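Side-chain contacts in oxygen-independent coproporphyrinogen III oxidase (Escherichia coli, PDB 1OLT), which catalyses the anaerobic, S-adenosylmethionine-dependent oxidative decarboxylation of two propionate groups of coproporphyrinogen III, giving protoporphyrinogen IX in heme biosynthesis: residues F134-N137 against A138-I142; R149-E152 against L153-D157; R371-I374 against K375-C379; V416-E420 against K421-V425. All blocks are in the same frame, centred on the assembly; numbering follows the deposited sequence.

In the fold
From the N terminus, contact 1 turns the chain from strand 136-137 into strand 140-146 of the radical SAM core. The loop after that strand leads into contact 2, the entry to helix 154-161, with the two centres about 24 Å apart. Much later, on the opposite side of the chain's centre from contact 2, contact 3 spans two successive turns of helix 365-380, and contact 4 closes the hairpin of strands 416-418 and 422-425. All four are local and follow in series; none nests in or crosses another. Contacts 3 and 4 touch through Leu377 CD2 and Val425 CG2, 4.3 Å apart, joining helix and hairpin within the C-terminal domain.

Contact 1 (F134-N137 against A138-I142); sequences FQFN and ADAEI
Asn137 and Ala140 are the ends of a type I beta turn, closed by a hydrogen bond of 3.1 Å from Ala140 N to Asn137 O. The donor stands well above the carbonyl plane, 68° out of it. A second link crosses the turn through one water, which accepts from Asn137 ND2 at 2.9 Å and donates to Asp139 OD1 at 2.8 Å. Asp139 is turned for this: its CG sits between the backbone N and the carbonyl carbon (chi1 65°), which swings OD1 back to within 3.5 Å of Asn137 CB. The turn is thus held by one direct backbone bond and by one water bridging two polar side chains.

On the apolar side, the ring of Phe136 reaches the residues beyond the corner with its CD2 atom. It lies 4.3 Å from Ala140 CB and 4.2 Å from Ile142 CD1, both methyls approaching the ring obliquely. Phe134 O lies at the ring edge, in its plane. Arg131 makes a cation-pi contact with the same ring, and Leu130 from the same helix 120-133 also touches it.

The corner sits in the radical SAM core beside strand 105-112: Asn137 bonds through its backbone to Val105 before the turn, and Glu141 to Ser106 and Leu108 after it, while Ile142 pairs with Asn165 just before strand 166-172.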
loop_
_atom_site.group_PDB
_atom_site.type_symbol
_atom_site.label_atom_id
_atom_site.label_comp_id
_atom_site.label_asym_id
_atom_site.label_seq_id
_atom_site.Cartn_x
_atom_site.Cartn_y
_atom_site.Cartn_z
ATOM N N PHE A 134 10.824 -20.289 -5.781
ATOM C CA PHE A 134 9.367 -20.347 -5.696
ATOM C C PHE A 134 8.832 -20.660 -7.085
ATOM O O PHE A 134 9.456 -20.296 -8.104
ATOM C CB PHE A 134 8.767 -18.986 -5.232
ATOM C CG PHE A 134 9.217 -18.530 -3.866
ATOM C CD1 PHE A 134 8.562 -18.937 -2.738
ATOM C CD2 PHE A 134 10.291 -17.641 -3.724
ATOM C CE1 PHE A 134 8.939 -18.483 -1.497
ATOM C CE2 PHE A 134 10.679 -17.191 -2.501
ATOM C CZ PHE A 134 10.008 -17.601 -1.382
ATOM N N GLN A 135 7.687 -21.302 -7.131
ATOM C CA GLN A 135 6.997 -21.604 -8.365
ATOM C C GLN A 135 6.018 -20.478 -8.766
ATOM O O GLN A 135 4.973 -20.307 -8.156
ATOM C CB GLN A 135 6.242 -22.946 -8.229
ATOM C CG GLN A 135 5.907 -23.519 -9.607
ATOM C CD GLN A 135 5.378 -24.958 -9.600
ATOM O OE1 GLN A 135 5.669 -25.763 -8.670
ATOM N NE2 GLN A 135 4.610 -25.305 -10.658
ATOM N N PHE A 136 6.365 -19.744 -9.818
ATOM C CA PHE A 136 5.583 -18.599 -10.279
ATOM C C PHE A 136 4.557 -19.049 -11.280
ATOM O O PHE A 136 4.883 -19.815 -12.212
ATOM C CB PHE A 136 6.478 -17.580 -10.982
ATOM C CG PHE A 136 7.162 -16.658 -10.070
ATOM C CD1 PHE A 136 8.079 -17.137 -9.129
ATOM C CD2 PHE A 136 6.913 -15.323 -10.126
ATOM C CE1 PHE A 136 8.726 -16.289 -8.289
ATOM C CE2 PHE A 136 7.558 -14.445 -9.249
ATOM C CZ PHE A 136 8.453 -14.952 -8.327
ATOM N N ASN A 137 3.318 -18.584 -11.111
ATOM C CA ASN A 137 2.314 -18.772 -12.163
ATOM C C ASN A 137 2.795 -17.963 -13.400
ATOM O O ASN A 137 3.391 -16.885 -13.286
ATOM C CB ASN A 137 0.908 -18.277 -11.763
ATOM C CG ASN A 137 0.297 -19.063 -10.628
ATOM O OD1 ASN A 137 0.729 -20.180 -10.320
ATOM N ND2 ASN A 137 -0.741 -18.490 -10.000
ATOM N N ALA A 138 2.500 -18.485 -14.574
ATOM C CA ALA A 138 2.890 -17.827 -15.826
ATOM C C ALA A 138 2.240 -16.441 -15.990
ATOM O O ALA A 138 2.827 -15.523 -16.602
ATOM C CB ALA A 138 2.526 -18.760 -17.033
ATOM N N ASP A 139 1.046 -16.283 -15.421
ATOM C CA ASP A 139 0.335 -14.997 -15.447
ATOM C C ASP A 139 0.386 -14.254 -14.122
ATOM O O ASP A 139 -0.477 -13.463 -13.838
ATOM C CB ASP A 139 -1.119 -15.206 -15.861
ATOM C CG ASP A 139 -1.869 -16.009 -14.867
ATOM O OD1 ASP A 139 -1.232 -16.549 -13.925
ATOM O OD2 ASP A 139 -3.082 -16.153 -14.928
ATOM N N ALA A 140 1.430 -14.495 -13.310
ATOM C CA ALA A 140 1.613 -13.716 -12.099
ATOM C C ALA A 140 1.674 -12.223 -12.365
ATOM O O ALA A 140 2.180 -11.765 -13.357
ATOM C CB ALA A 140 2.907 -14.210 -11.320
ATOM N N GLU A 141 1.344 -11.452 -11.328
ATOM C CA GLU A 141 1.274 -9.978 -11.377
ATOM C C GLU A 141 2.582 -9.661 -10.735
ATOM O O GLU A 141 2.815 -10.035 -9.608
ATOM C CB GLU A 141 0.079 -9.475 -10.567
ATOM C CG GLU A 141 -0.006 -7.984 -10.385
ATOM C CD GLU A 141 -1.036 -7.578 -9.316
ATOM O OE1 GLU A 141 -2.238 -7.778 -9.531
ATOM O OE2 GLU A 141 -0.636 -7.060 -8.262
ATOM N N ILE A 142 3.458 -9.029 -11.475
ATOM C CA ILE A 142 4.853 -8.753 -11.022
ATOM C C ILE A 142 5.114 -7.229 -11.129
ATOM O O ILE A 142 5.163 -6.662 -12.237
ATOM C CB ILE A 142 5.843 -9.576 -11.887
ATOM C CG1 ILE A 142 5.569 -11.076 -11.708
ATOM C CG2 ILE A 142 7.283 -9.299 -11.505
ATOM C CD1 ILE A 142 6.351 -11.920 -12.604
HETATM O O HOH W 1 -1.407 -15.925 -11.224
#

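Contact 2 (R149-E152 against L153-D157); sequences REIE and LDVLD
The peptide carbonyl of Glu152 is met from above its plane by Val155 N, 53° out of that plane, in a hydrogen bond 3.1 Å from Val155 N to Glu152 O. The Glu152 carboxylate, in the conformer described, takes a water at OE1 (2.6 Å from Glu152 OE1), and this water in turn accepts from Leu153 N at 3.0 Å; since Glu152 has two deposited conformers, that bridge is the less certain of the two. Together they form the entry to helix 154-161, in the strand-loop-helix succession of the TIM-barrel-like radical SAM core. The next bond, from Leu156 N to Leu153 O, carries the chain on into the helix.

Ile151 and Val155 cross at about a right angle. With CG1 trans to its own backbone N (chi1 -168°), the end of Ile151 reaches Val155, with Ile151 CG1 3.9 Å from Val155 CG2 and Ile151 CD1 4.0 Å from Val155 CG1. Phe190 of helix 188-200 and Thr116 also touch Ile151. Losing the side chain of Ile151 beyond CB to an alanine is likely to open a gap beside both Val155 methyls and take a neighbour from Phe190. Two residues earlier in the same loop, Arg149 touches the iron-sulfur cluster and forms a salt bridge with Asp147.

Asp154 pairs through OD2 with Lys120, while its OD1 folds back to 3.9 Å from Glu152 CB.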
loop_
_atom_site.group_PDB
_atom_site.type_symbol
_atom_site.label_atom_id
_atom_site.label_comp_id
_atom_site.label_asym_id
_atom_site.label_seq_id
_atom_site.Cartn_x
_atom_site.Cartn_y
_atom_site.Cartn_z
ATOM N N ARG A 149 14.291 9.352 -11.177
ATOM C CA ARG A 149 15.542 10.112 -11.074
ATOM C C ARG A 149 16.670 9.106 -11.110
ATOM O O ARG A 149 16.490 7.971 -10.702
ATOM C CB ARG A 149 15.613 10.865 -9.773
ATOM C CG ARG A 149 14.672 11.991 -9.673
ATOM C CD ARG A 149 14.680 12.640 -8.286
ATOM N NE ARG A 149 14.107 11.736 -7.275
ATOM C CZ ARG A 149 14.272 11.845 -5.977
ATOM N NH1 ARG A 149 14.946 12.869 -5.465
ATOM N NH2 ARG A 149 13.694 10.960 -5.159
ATOM N N GLU A 150 17.800 9.516 -11.660
ATOM C CA GLU A 150 19.021 8.664 -11.728
ATOM C C GLU A 150 18.714 7.256 -12.275
ATOM O O GLU A 150 19.080 6.187 -11.717
ATOM C CB GLU A 150 19.697 8.673 -10.364
ATOM C CG GLU A 150 20.112 10.086 -9.953
ATOM C CD GLU A 150 20.877 10.127 -8.610
ATOM O OE1 GLU A 150 21.642 9.198 -8.366
ATOM O OE2 GLU A 150 20.656 11.058 -7.766
ATOM N N ILE A 151 17.981 7.243 -13.360
ATOM C CA ILE A 151 17.612 5.980 -13.974
ATOM C C ILE A 151 17.578 6.218 -15.480
ATOM O O ILE A 151 17.200 7.262 -15.908
ATOM C CB ILE A 151 16.240 5.446 -13.406
ATOM C CG1 ILE A 151 15.974 4.021 -13.808
ATOM C CG2 ILE A 151 15.036 6.295 -13.792
ATOM C CD1 ILE A 151 14.684 3.492 -13.229
ATOM N N GLU A 152 17.948 5.211 -16.256
ATOM C CA GLU A 152 17.896 5.313 -17.713
ATOM C C GLU A 152 16.596 4.634 -18.188
ATOM O O GLU A 152 16.095 3.694 -17.554
ATOM C CB GLU A 152 19.126 4.642 -18.334
ATOM C CG GLU A 152 20.417 5.423 -18.130
ATOM C CD GLU A 152 20.228 6.899 -18.349
ATOM O OE1 GLU A 152 19.903 7.278 -19.491
ATOM O OE2 GLU A 152 20.356 7.679 -17.362
ATOM N N LEU A 153 16.043 5.121 -19.277
ATOM C CA LEU A 153 14.831 4.527 -19.844
ATOM C C LEU A 153 14.969 3.017 -20.111
ATOM O O LEU A 153 14.008 2.284 -19.937
ATOM C CB LEU A 153 14.473 5.196 -21.175
ATOM C CG LEU A 153 13.912 6.618 -21.153
ATOM C CD1 LEU A 153 13.673 7.078 -22.640
ATOM C CD2 LEU A 153 12.685 6.716 -20.446
ATOM N N ASP A 154 16.159 2.536 -20.513
ATOM C CA ASP A 154 16.306 1.108 -20.806
ATOM C C ASP A 154 16.222 0.203 -19.623
ATOM O O ASP A 154 16.141 -0.980 -19.790
ATOM C CB ASP A 154 17.507 0.811 -21.705
ATOM C CG ASP A 154 18.817 0.883 -20.975
ATOM O OD1 ASP A 154 18.891 1.058 -19.728
ATOM O OD2 ASP A 154 19.868 0.766 -21.598
ATOM N N VAL A 155 16.229 0.729 -18.398
ATOM C CA VAL A 155 15.930 -0.087 -17.222
ATOM C C VAL A 155 14.487 -0.652 -17.305
ATOM O O VAL A 155 14.215 -1.764 -16.832
ATOM C CB VAL A 155 16.194 0.668 -15.873
ATOM C CG1 VAL A 155 15.696 -0.103 -14.641
ATOM C CG2 VAL A 155 17.677 1.035 -15.714
ATOM N N LEU A 156 13.553 0.111 -17.890
ATOM C CA LEU A 156 12.192 -0.387 -18.088
ATOM C C LEU A 156 12.159 -1.576 -19.037
ATOM O O LEU A 156 11.456 -2.551 -18.760
ATOM C CB LEU A 156 11.262 0.718 -18.591
ATOM C CG LEU A 156 11.121 1.925 -17.648
ATOM C CD1 LEU A 156 10.120 2.886 -18.265
ATOM C CD2 LEU A 156 10.819 1.614 -16.217
ATOM N N ASP A 157 12.916 -1.532 -20.140
ATOM C CA ASP A 157 13.016 -2.699 -21.028
ATOM C C ASP A 157 13.575 -3.918 -20.257
ATOM O O ASP A 157 13.107 -5.015 -20.417
ATOM C CB ASP A 157 13.863 -2.428 -22.248
ATOM C CG ASP A 157 13.350 -1.195 -23.035
ATOM O OD1 ASP A 157 13.627 -0.039 -22.668
ATOM O OD2 ASP A 157 12.636 -1.332 -23.986
HETATM O O HOH W 2 17.571 7.375 -20.608
#

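Contact 3 (R371-I374 against K375-C379); sequences RDVI and KSLIC
Val373 and Leu377 lie side by side on the buried flank of helix 365-380, Val373 CG1 4.1 Å from Leu377 CD1 and both side chains running the same way. Ile374 and Ile378 repeat the pattern one residue on, with Ile374 CG2 4.0 Å from Ile378 CG1, although Ile378 has two deposited conformers and this approach describes one of them. Leu383 of strand 382-384 covers the first pair; Cys437 of helix 433-438 touches Leu377 and both isoleucines. Four i to i+4 backbone bonds join 371-374 to 375-379, the shortest being 2.8 Å from Lys375 N to Arg371 O.

The other flank is polar and only partly buried. Here Arg371 lies alongside Lys375, with Arg371 CG 4.1 Å from Lys375 CD. Beyond this the arginine bends at chi3 (51°) and turns its guanidinium back on Asp372. Both NE, at 3.1 Å, and NH2, at 3.0 Å, donate to Asp372 OD1 in a side-on salt bridge; OD1 lies close to the guanidinium plane, but both nitrogens approach it from one face of the carboxylate, well out of that group's plane. Lys375 NZ stays 4.7 Å from Asp372 OD1, not in contact, and may add a weak longer-range attraction. With Arg371 cut back to an alanine, Asp372 OD1 would probably lose both of these donors and Lys375 CD its aliphatic neighbour.

A helix with one apolar flank set into the interior and a charged one at its margin is an amphipathic helix, here in the HemN C-terminal domain, which belongs to the helix-turn-helix clan.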
loop_
_atom_site.group_PDB
_atom_site.type_symbol
_atom_site.label_atom_id
_atom_site.label_comp_id
_atom_site.label_asym_id
_atom_site.label_seq_id
_atom_site.Cartn_x
_atom_site.Cartn_y
_atom_site.Cartn_z
ATOM N N ARG A 371 -11.505 -8.229 11.118
ATOM C CA ARG A 371 -10.701 -7.990 9.931
ATOM C C ARG A 371 -11.581 -8.079 8.696
ATOM O O ARG A 371 -11.503 -7.225 7.801
ATOM C CB ARG A 371 -9.550 -9.013 9.808
ATOM C CG ARG A 371 -8.690 -8.861 8.575
ATOM C CD ARG A 371 -7.932 -10.125 8.167
ATOM N NE ARG A 371 -8.894 -11.199 8.101
ATOM C CZ ARG A 371 -8.673 -12.478 8.344
ATOM N NH1 ARG A 371 -7.456 -12.937 8.630
ATOM N NH2 ARG A 371 -9.700 -13.325 8.279
ATOM N N ASP A 372 -12.394 -9.121 8.631
ATOM C CA ASP A 372 -13.243 -9.312 7.453
ATOM C C ASP A 372 -14.362 -8.244 7.352
ATOM O O ASP A 372 -14.701 -7.837 6.255
ATOM C CB ASP A 372 -13.878 -10.712 7.429
ATOM C CG ASP A 372 -12.848 -11.827 7.276
ATOM O OD1 ASP A 372 -11.701 -11.517 6.913
ATOM O OD2 ASP A 372 -13.104 -13.037 7.495
ATOM N N VAL A 373 -14.896 -7.789 8.481
ATOM C CA VAL A 373 -15.857 -6.678 8.490
ATOM C C VAL A 373 -15.214 -5.414 7.912
ATOM O O VAL A 373 -15.743 -4.758 7.006
ATOM C CB VAL A 373 -16.365 -6.424 9.921
ATOM C CG1 VAL A 373 -17.142 -5.123 10.017
ATOM C CG2 VAL A 373 -17.243 -7.604 10.384
ATOM N N ILE A 374 -14.038 -5.103 8.441
ATOM C CA ILE A 374 -13.348 -3.879 8.113
ATOM C C ILE A 374 -12.905 -3.924 6.647
ATOM O O ILE A 374 -13.137 -2.965 5.948
ATOM C CB ILE A 374 -12.188 -3.624 9.115
ATOM C CG1 ILE A 374 -12.794 -3.273 10.493
ATOM C CG2 ILE A 374 -11.224 -2.518 8.588
ATOM C CD1 ILE A 374 -11.816 -3.183 11.662
ATOM N N LYS A 375 -12.336 -5.050 6.182
ATOM C CA LYS A 375 -11.919 -5.210 4.766
ATOM C C LYS A 375 -13.074 -4.993 3.825
ATOM O O LYS A 375 -12.939 -4.281 2.855
ATOM C CB LYS A 375 -11.341 -6.605 4.463
ATOM C CG LYS A 375 -9.935 -6.807 4.872
ATOM C CD LYS A 375 -9.388 -8.280 4.600
ATOM C CE LYS A 375 -9.609 -8.784 3.146
ATOM N NZ LYS A 375 -11.072 -9.126 2.900
ATOM N N SER A 376 -14.209 -5.629 4.108
ATOM C CA SER A 376 -15.438 -5.385 3.335
ATOM C C SER A 376 -15.880 -3.915 3.266
ATOM O O SER A 376 -16.299 -3.457 2.232
ATOM C CB SER A 376 -16.605 -6.222 3.895
ATOM O OG SER A 376 -17.809 -5.904 3.201
ATOM N N LEU A 377 -15.798 -3.182 4.364
ATOM C CA LEU A 377 -16.245 -1.796 4.396
ATOM C C LEU A 377 -15.290 -0.899 3.610
ATOM O O LEU A 377 -15.693 -0.034 2.866
ATOM C CB LEU A 377 -16.347 -1.305 5.858
ATOM C CG LEU A 377 -17.575 -1.828 6.670
ATOM C CD1 LEU A 377 -17.479 -1.439 8.153
ATOM C CD2 LEU A 377 -18.849 -1.325 6.087
ATOM N N ILE A 378 -14.002 -1.146 3.797
ATOM C CA ILE A 378 -12.927 -0.348 3.175
ATOM C C ILE A 378 -12.885 -0.529 1.665
ATOM O O ILE A 378 -12.709 0.441 0.934
ATOM C CB ILE A 378 -11.585 -0.749 3.776
ATOM C CG1 ILE A 378 -11.506 -0.295 5.240
ATOM C CG2 ILE A 378 -10.408 -0.214 2.929
ATOM C CD1 ILE A 378 -11.270 1.186 5.423
ATOM N N CYS A 379 -13.085 -1.762 1.212
ATOM C CA CYS A 379 -12.944 -2.120 -0.202
ATOM C C CYS A 379 -14.235 -1.985 -1.000
ATOM O O CYS A 379 -14.192 -1.533 -2.118
ATOM C CB CYS A 379 -12.489 -3.549 -0.358
ATOM S SG CYS A 379 -10.869 -3.898 0.294
#

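Contact 4 (V416-E420 against K421-V425); sequences VDVDE and KGIQV
A beta hairpin of strands 416-418 and 422-425 forms this contact, closed at its tip by an Asx turn at Asp419. Along the strands, Asp417 and Gln424 make the hydrogen-bonded pair: Gln424 N donates to Asp417 O at 2.8 Å in a nearly straight bond (175°), and Asp417 N returns one to Gln424 O. Nearer the tip, Asp419 N bonds to Gly422 O over 3.1 Å.

There the Asp419 carboxylate takes over. With CG set between the backbone N and the carbonyl carbon (chi1 55°), OD1 reaches over the turn and accepts from Lys421 N at 3.3 Å, the donor standing well above the carboxylate plane; Gly422 N adds a weak bond of 3.1 Å to the same Asp419 OD1. The aliphatic part of Lys421 crosses this carboxylate obliquely, CG 3.3 Å from Asp419 OD1.

Val416, Val418, Ile423 and Val425 share one face. Ile423 touches both valines of the facing strand: its CG1 is 4.0 Å from Val418 CB, alongside it, and its CG2 is 3.9 Å from Val416 CB, diagonally. On the other face, Gln424 bends back to its own strand, NE2 donating to Val425 O.

Strand 382-384 pairs with the other edge of strand 422-425 to give a three-stranded antiparallel sheet, consistent with a winged-helix arrangement, and the apolar face packs on helices 401-412, 385-391 and 433-438.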
loop_
_atom_site.group_PDB
_atom_site.type_symbol
_atom_site.label_atom_id
_atom_site.label_comp_id
_atom_site.label_asym_id
_atom_site.label_seq_id
_atom_site.Cartn_x
_atom_site.Cartn_y
_atom_site.Cartn_z
ATOM N N VAL A 416 -23.714 6.485 6.853
ATOM C CA VAL A 416 -24.104 5.145 6.432
ATOM C C VAL A 416 -25.622 4.995 6.580
ATOM O O VAL A 416 -26.205 5.648 7.442
ATOM C CB VAL A 416 -23.403 4.043 7.285
ATOM C CG1 VAL A 416 -21.909 4.226 7.307
ATOM C CG2 VAL A 416 -23.926 4.027 8.728
ATOM N N ASP A 417 -26.235 4.180 5.713
ATOM C CA ASP A 417 -27.586 3.634 5.914
ATOM C C ASP A 417 -27.457 2.215 6.488
ATOM O O ASP A 417 -26.759 1.384 5.934
ATOM C CB ASP A 417 -28.376 3.575 4.593
ATOM C CG ASP A 417 -28.586 4.951 3.961
ATOM O OD1 ASP A 417 -28.739 5.949 4.724
ATOM O OD2 ASP A 417 -28.613 5.114 2.717
ATOM N N VAL A 418 -28.119 1.948 7.602
ATOM C CA VAL A 418 -27.967 0.659 8.276
ATOM C C VAL A 418 -29.349 0.127 8.684
ATOM O O VAL A 418 -30.285 0.893 8.954
ATOM C CB VAL A 418 -26.954 0.742 9.491
ATOM C CG1 VAL A 418 -26.940 2.134 10.126
ATOM C CG2 VAL A 418 -27.242 -0.301 10.573
ATOM N N ASP A 419 -29.472 -1.191 8.665
ATOM C CA ASP A 419 -30.697 -1.848 9.096
ATOM C C ASP A 419 -30.360 -3.230 9.681
ATOM O O ASP A 419 -29.190 -3.515 10.035
ATOM C CB ASP A 419 -31.730 -1.914 7.934
ATOM C CG ASP A 419 -31.181 -2.590 6.654
ATOM O OD1 ASP A 419 -30.075 -3.171 6.668
ATOM O OD2 ASP A 419 -31.819 -2.581 5.576
ATOM N N GLU A 420 -31.400 -4.063 9.783
ATOM C CA GLU A 420 -31.309 -5.419 10.341
ATOM C C GLU A 420 -30.577 -6.418 9.444
ATOM O O GLU A 420 -30.158 -7.468 9.947
ATOM C CB GLU A 420 -32.709 -5.994 10.684
ATOM C CG GLU A 420 -33.851 -5.510 9.800
ATOM C CD GLU A 420 -34.609 -4.337 10.415
ATOM O OE1 GLU A 420 -35.579 -4.595 11.186
ATOM O OE2 GLU A 420 -34.246 -3.166 10.135
ATOM N N LYS A 421 -30.407 -6.089 8.145
ATOM C CA LYS A 421 -29.680 -6.954 7.179
ATOM C C LYS A 421 -28.201 -6.566 6.801
ATOM O O LYS A 421 -27.456 -7.414 6.317
ATOM C CB LYS A 421 -30.520 -7.125 5.904
ATOM C CG LYS A 421 -30.547 -5.915 4.952
ATOM C CD LYS A 421 -30.733 -6.390 3.475
ATOM C CE LYS A 421 -31.350 -5.317 2.556
ATOM N NZ LYS A 421 -32.656 -5.760 2.003
ATOM N N GLY A 422 -27.809 -5.311 7.017
ATOM C CA GLY A 422 -26.500 -4.824 6.602
ATOM C C GLY A 422 -26.229 -3.323 6.790
ATOM O O GLY A 422 -27.007 -2.590 7.402
ATOM N N ILE A 423 -25.078 -2.882 6.273
ATOM C CA ILE A 423 -24.671 -1.483 6.279
ATOM C C ILE A 423 -24.269 -1.079 4.864
ATOM O O ILE A 423 -23.602 -1.821 4.169
ATOM C CB ILE A 423 -23.476 -1.282 7.230
ATOM C CG1 ILE A 423 -23.869 -1.595 8.660
ATOM C CG2 ILE A 423 -22.932 0.153 7.167
ATOM C CD1 ILE A 423 -22.713 -2.115 9.471
ATOM N N GLN A 424 -24.741 0.095 4.448
ATOM C CA GLN A 424 -24.322 0.716 3.208
ATOM C C GLN A 424 -23.625 2.040 3.572
ATOM O O GLN A 424 -24.181 2.863 4.299
ATOM C CB GLN A 424 -25.540 0.944 2.302
ATOM C CG GLN A 424 -25.263 1.681 1.002
ATOM C CD GLN A 424 -24.308 0.945 0.086
ATOM O OE1 GLN A 424 -24.690 -0.033 -0.541
ATOM N NE2 GLN A 424 -23.059 1.423 -0.000
ATOM N N VAL A 425 -22.391 2.221 3.108
ATOM C CA VAL A 425 -21.722 3.524 3.230
ATOM C C VAL A 425 -22.313 4.404 2.129
ATOM O O VAL A 425 -22.453 3.981 0.990
ATOM C CB VAL A 425 -20.193 3.425 3.130
ATOM C CG1 VAL A 425 -19.542 4.789 3.385
ATOM C CG2 VAL A 425 -19.675 2.380 4.112
#